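Local coordinates for protein putative laminarinase (Phanerochaete chrysosporium, PDB 2W52) that probably hydrolyses O-glycosidic bonds in beta-glucans such as laminarin, as a fungal member of glycoside hydrolase family 16, at residues 54-59 and 69-74; 101-106 and 113-118. All blocks are in the same frame, centred on the assembly; numbering follows the deposited sequence.

Both contacts belong to the GH16 catalytic fold. Along the chain, contact 1 is complete before the segments of contact 2 begin. Their centres are about 20 Å apart. Contact 1 joins strand 51-55 of the antiparallel sheet to strand 69-76 of the mixed sheet. Contact 2 pairs strands 98-105 and 115-120 inside that mixed sheet. Strand 246-253 lies between them, paired to 69-76 on one edge and to 98-105 on the other. The contacts also touch, Arg73 NH2 lying 3.7 Å from Trp103 CZ2. Arg73 and Glu115 both hydrogen-bond one bound glucose, so the two contacts share the sugar site on this sheet.

Contact 1: 54-59 and 69-74; sequences LRADHT and RNSVRI
Asp57 and Arg69 carry the charged part of the contact. Arg69 NH1 forms a salt bridge with Asp57 OD1 at 3.0 Å, with the oxygen at the guanidinium edge and in its plane. The same NH1 donates to the backbone Asp57 O at 3.0 Å, from above that carbonyl plane. The bend at chi3 (-63°) in the Arg69 chain brings NH1 edge-on to Asp57 OD1; the two flat groups are turned 67° apart. Its NH2 bonds Thr60 O and Val277 O. With an alanine here, Asp57 would probably lose its charged mate, and the turn it heads would be less firmly tied to strand 69-76.

Other polar bonds fix Asp57 further. Its OD1 accepts from Thr59 N at 2.9 Å, which makes an Asx turn, and its OD2 bonds Thr60 OG1. Two waters link OD2 to Asn70, one to ND2, the other to the backbone N through a weak bond at OD2. The Asn70 amide oxygen is held by Asn32. The backbone bond from Asp57 N to Asn70 O is nearly straight, 2.9 Å with 170° at the hydrogen. Ala56 CA adds a CA-H...O contact to Asn70 O.

The other end is apolar. Leu54 CB meets Val72 CG2 at 3.7 Å, the two side chains crossing at about a right angle. Leu54 CD1 reaches Ile74 CD1 at 3.9 Å. Ile249 also covers Leu54, and Phe18 covers Ile74. Strands 51-55 and 69-76 belong to different sheets, so these side chains pack in the interior of the beta-sandwich (jelly roll) of family GH16.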
# COMPACT_ATOMS: atom_id res chain seq x y z
N LEU A 54 5.89 -11.57 -0.15
CA LEU A 54 6.85 -10.54 0.25
C LEU A 54 6.77 -10.55 1.76
O LEU A 54 5.70 -10.34 2.33
CB LEU A 54 6.45 -9.16 -0.29
CG LEU A 54 6.29 -9.05 -1.82
CD1 LEU A 54 5.72 -7.68 -2.17
CD2 LEU A 54 7.61 -9.31 -2.57
N ARG A 55 7.88 -10.82 2.44
CA ARG A 55 7.79 -10.94 3.89
C ARG A 55 9.01 -10.40 4.61
O ARG A 55 10.07 -10.18 4.01
CB ARG A 55 7.55 -12.41 4.30
CG ARG A 55 8.82 -13.24 4.26
CD ARG A 55 8.72 -14.57 5.02
NE ARG A 55 7.75 -15.53 4.48
CZ ARG A 55 6.66 -15.96 5.10
NH1 ARG A 55 6.31 -15.50 6.31
NH2 ARG A 55 5.88 -16.86 4.48
N ALA A 56 8.83 -10.21 5.92
CA ALA A 56 9.94 -9.86 6.80
C ALA A 56 10.68 -11.09 7.31
O ALA A 56 10.13 -12.18 7.38
CB ALA A 56 9.41 -9.11 7.97
N ASP A 57 11.95 -10.88 7.66
CA ASP A 57 12.72 -11.91 8.35
C ASP A 57 11.97 -12.25 9.67
O ASP A 57 11.61 -11.35 10.45
CB ASP A 57 14.13 -11.33 8.58
CG ASP A 57 14.99 -12.13 9.52
OD1 ASP A 57 14.49 -12.60 10.57
OD2 ASP A 57 16.20 -12.20 9.23
N HIS A 58 11.75 -13.54 9.94
CA HIS A 58 11.07 -13.93 11.18
C HIS A 58 11.91 -14.93 11.99
O HIS A 58 11.34 -15.71 12.77
CB HIS A 58 9.66 -14.50 10.92
CG HIS A 58 9.66 -15.75 10.10
ND1 HIS A 58 9.74 -15.75 8.72
CD2 HIS A 58 9.61 -17.05 10.48
CE1 HIS A 58 9.71 -17.00 8.28
NE2 HIS A 58 9.65 -17.80 9.33
N THR A 59 13.23 -14.91 11.77
CA THR A 59 14.11 -15.87 12.44
C THR A 59 15.27 -15.21 13.16
O THR A 59 15.79 -15.80 14.12
CB THR A 59 14.65 -16.91 11.46
OG1 THR A 59 15.24 -16.25 10.33
CG2 THR A 59 13.50 -17.79 11.00
N ARG A 69 15.29 -4.94 10.62
CA ARG A 69 14.81 -6.27 10.27
C ARG A 69 14.75 -6.36 8.74
O ARG A 69 14.22 -5.46 8.07
CB ARG A 69 13.46 -6.52 10.95
CG ARG A 69 12.86 -7.90 10.68
CD ARG A 69 11.84 -8.35 11.73
NE ARG A 69 12.48 -8.49 13.05
CZ ARG A 69 13.29 -9.51 13.38
NH1 ARG A 69 13.54 -10.52 12.54
NH2 ARG A 69 13.86 -9.53 14.59
N ASN A 70 15.30 -7.45 8.19
CA ASN A 70 15.31 -7.61 6.72
C ASN A 70 13.87 -7.64 6.21
O ASN A 70 12.98 -8.29 6.80
CB ASN A 70 16.02 -8.90 6.30
CG ASN A 70 17.53 -8.80 6.47
OD1 ASN A 70 18.08 -7.70 6.66
ND2 ASN A 70 18.21 -9.96 6.40
N SER A 71 13.65 -6.94 5.11
CA SER A 71 12.33 -6.84 4.50
C SER A 71 12.51 -6.38 3.07
O SER A 71 13.65 -6.21 2.60
CB SER A 71 11.42 -5.86 5.26
OG SER A 71 10.08 -6.00 4.80
N VAL A 72 11.41 -6.16 2.37
CA VAL A 72 11.49 -5.83 0.95
C VAL A 72 10.57 -4.66 0.59
O VAL A 72 9.53 -4.43 1.23
CB VAL A 72 11.15 -7.03 0.05
CG1 VAL A 72 12.15 -8.19 0.29
CG2 VAL A 72 9.72 -7.52 0.28
N ARG A 73 10.99 -3.97 -0.48
CA ARG A 73 10.23 -2.85 -1.07
C ARG A 73 10.41 -3.02 -2.58
O ARG A 73 11.50 -2.80 -3.13
CB ARG A 73 10.85 -1.52 -0.64
CG ARG A 73 10.25 -0.32 -1.34
CD ARG A 73 10.56 0.97 -0.54
NE ARG A 73 10.41 2.19 -1.35
CZ ARG A 73 10.13 3.41 -0.86
NH1 ARG A 73 9.91 3.59 0.44
NH2 ARG A 73 10.08 4.46 -1.67
N ILE A 74 9.35 -3.46 -3.25
CA ILE A 74 9.45 -3.66 -4.70
C ILE A 74 8.78 -2.52 -5.45
O ILE A 74 7.80 -1.94 -4.97
CB ILE A 74 8.91 -5.07 -5.16
CG1 ILE A 74 7.41 -5.22 -4.94
CG2 ILE A 74 9.68 -6.20 -4.43
CD1 ILE A 74 6.82 -6.44 -5.66
O HOH W 1 16.82 -9.47 9.68
O HOH W 2 16.79 -12.64 6.62

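Contact 2: 101-106 and 113-118; sequences AAWETD and GGEVDI. With BGC (beta-D-glucopyranose), chain D.
Gly114 O is gripped by Thr105 OG1, which donates to it at 2.7 Å, in the carbonyl plane and on a lone pair. Thr105 OG1 lies anti to the backbone N (chi1 -164°), which turns the hydroxyl to the neighbouring chain. Thr105 CA adds a CA-H...O contact to the same oxygen. A water lies within hydrogen-bonding distance of both Gly114 O and Asp106 O. At Gly113 a beta carbon would clash with Asp106 CB.

The backbones form an antiparallel ladder. Glu104 and Val116 are the hydrogen-bonded pair: Glu104 N to Val116 O is 2.8 Å, and Val116 N to Glu104 O is 2.9 Å. Ile118 N still bonds Ala102 O at 3.0 Å, but the regular pairing ends here, where the chain turns a corner. Glu104 CB and Val116 CG1 touch on one face, where His83 holds Glu104 OE2.

Trp103, Thr105, Glu115 and Asp117 share the other face. Asp117 OD1 comes within 3.5 Å of Trp103 CB, the two side chains lying side by side. The Glu115 carboxylate crosses the indole obliquely, planes 46° apart, with OE2 3.5 Å from Trp103 CE3. Trp103 NE1 bonds Asn250, and Glu115 OE1 bonds Trp110, so indole and carboxylate are both held from outside.

A bound glucose meets this face. Its O1 donates to Glu115 OE2 at 2.9 Å, and Glu115 OE1 lies 3.2 Å from its anomeric C1. The run from Glu115 through Asp117 to Glu120 fits the GH16 signature E-x-D-x-x-E. In relatives its first glutamate is the nucleophile and its last the acid/base, so this hairpin probably forms the floor of the active site.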
# COMPACT_ATOMS: atom_id res chain seq x y z
N ALA A 101 2.57 -1.22 2.96
CA ALA A 101 1.87 -0.30 2.03
C ALA A 101 1.89 -0.84 0.62
O ALA A 101 2.86 -1.46 0.22
CB ALA A 101 2.50 1.11 2.06
N ALA A 102 0.80 -0.60 -0.11
CA ALA A 102 0.74 -0.73 -1.57
C ALA A 102 0.34 0.63 -2.08
O ALA A 102 -0.64 1.18 -1.62
CB ALA A 102 -0.29 -1.76 -2.01
N TRP A 103 1.12 1.22 -2.99
CA TRP A 103 0.94 2.66 -3.26
C TRP A 103 1.61 3.02 -4.57
O TRP A 103 2.21 2.16 -5.21
CB TRP A 103 1.55 3.51 -2.11
CG TRP A 103 2.99 3.19 -1.73
CD1 TRP A 103 3.51 1.98 -1.28
CD2 TRP A 103 4.06 4.13 -1.66
NE1 TRP A 103 4.86 2.14 -0.98
CE2 TRP A 103 5.21 3.44 -1.21
CE3 TRP A 103 4.14 5.49 -1.94
CZ2 TRP A 103 6.45 4.10 -1.00
CZ3 TRP A 103 5.37 6.16 -1.74
CH2 TRP A 103 6.51 5.45 -1.30
N GLU A 104 1.47 4.28 -4.99
CA GLU A 104 2.15 4.78 -6.18
C GLU A 104 2.79 6.14 -5.86
O GLU A 104 2.23 6.92 -5.11
CB GLU A 104 1.17 4.99 -7.33
CG GLU A 104 0.47 3.68 -7.77
CD GLU A 104 -0.34 3.83 -9.04
OE1 GLU A 104 -0.53 4.96 -9.51
OE2 GLU A 104 -0.80 2.79 -9.57
N THR A 105 3.94 6.38 -6.45
CA THR A 105 4.56 7.70 -6.34
C THR A 105 5.62 7.86 -7.43
O THR A 105 5.95 6.92 -8.15
CB THR A 105 5.20 7.90 -4.94
OG1 THR A 105 5.47 9.29 -4.70
CG2 THR A 105 6.48 7.05 -4.78
N ASP A 106 6.16 9.07 -7.52
CA ASP A 106 7.37 9.37 -8.26
C ASP A 106 8.43 9.76 -7.21
O ASP A 106 8.43 10.86 -6.70
CB ASP A 106 7.07 10.54 -9.22
CG ASP A 106 8.24 10.90 -10.10
OD1 ASP A 106 9.40 10.56 -9.73
OD2 ASP A 106 8.00 11.57 -11.15
N GLY A 113 5.57 14.96 -7.79
CA GLY A 113 4.92 14.05 -8.74
C GLY A 113 3.77 13.29 -8.10
O GLY A 113 3.17 12.39 -8.73
N GLY A 114 3.44 13.63 -6.85
CA GLY A 114 2.29 12.99 -6.19
C GLY A 114 2.61 11.67 -5.53
O GLY A 114 3.67 11.08 -5.74
N GLU A 115 1.69 11.26 -4.66
CA GLU A 115 1.75 9.96 -3.99
C GLU A 115 0.31 9.55 -3.69
O GLU A 115 -0.47 10.35 -3.17
CB GLU A 115 2.53 10.08 -2.67
CG GLU A 115 2.41 8.82 -1.79
CD GLU A 115 3.19 8.90 -0.46
OE1 GLU A 115 3.91 9.91 -0.22
OE2 GLU A 115 3.06 7.96 0.35
N VAL A 116 -0.04 8.32 -4.05
CA VAL A 116 -1.36 7.77 -3.64
C VAL A 116 -1.13 6.47 -2.89
O VAL A 116 -0.55 5.51 -3.44
CB VAL A 116 -2.34 7.57 -4.85
CG1 VAL A 116 -1.73 6.79 -5.92
CG2 VAL A 116 -3.63 6.87 -4.38
N ASP A 117 -1.53 6.48 -1.61
CA ASP A 117 -1.41 5.32 -0.74
C ASP A 117 -2.73 4.56 -0.83
O ASP A 117 -3.79 5.11 -0.49
CB ASP A 117 -1.09 5.73 0.70
CG ASP A 117 0.18 6.59 0.76
OD1 ASP A 117 1.13 6.27 0.01
OD2 ASP A 117 0.21 7.56 1.53
N ILE A 118 -2.65 3.34 -1.34
CA ILE A 118 -3.87 2.57 -1.66
C ILE A 118 -4.22 1.60 -0.52
O ILE A 118 -5.36 1.55 -0.07
CB ILE A 118 -3.69 1.82 -3.01
CG1 ILE A 118 -3.37 2.80 -4.15
CG2 ILE A 118 -4.91 0.91 -3.30
CD1 ILE A 118 -2.80 2.06 -5.38
C2 BGC D . 7.49 9.22 2.32
C3 BGC D . 8.61 10.16 1.84
C4 BGC D . 9.42 9.55 0.67
C5 BGC D . 8.44 9.14 -0.42
C6 BGC D . 9.12 8.47 -1.61
C1 BGC D . 6.61 8.86 1.15
O1 BGC D . 5.64 7.90 1.60
O2 BGC D . 6.69 9.78 3.38
O3 BGC D . 9.44 10.37 2.97
O4 BGC D . 10.35 10.48 0.08
O5 BGC D . 7.46 8.26 0.16
O6 BGC D . 9.90 7.34 -1.16
O HOH W 3 6.19 12.60 -6.24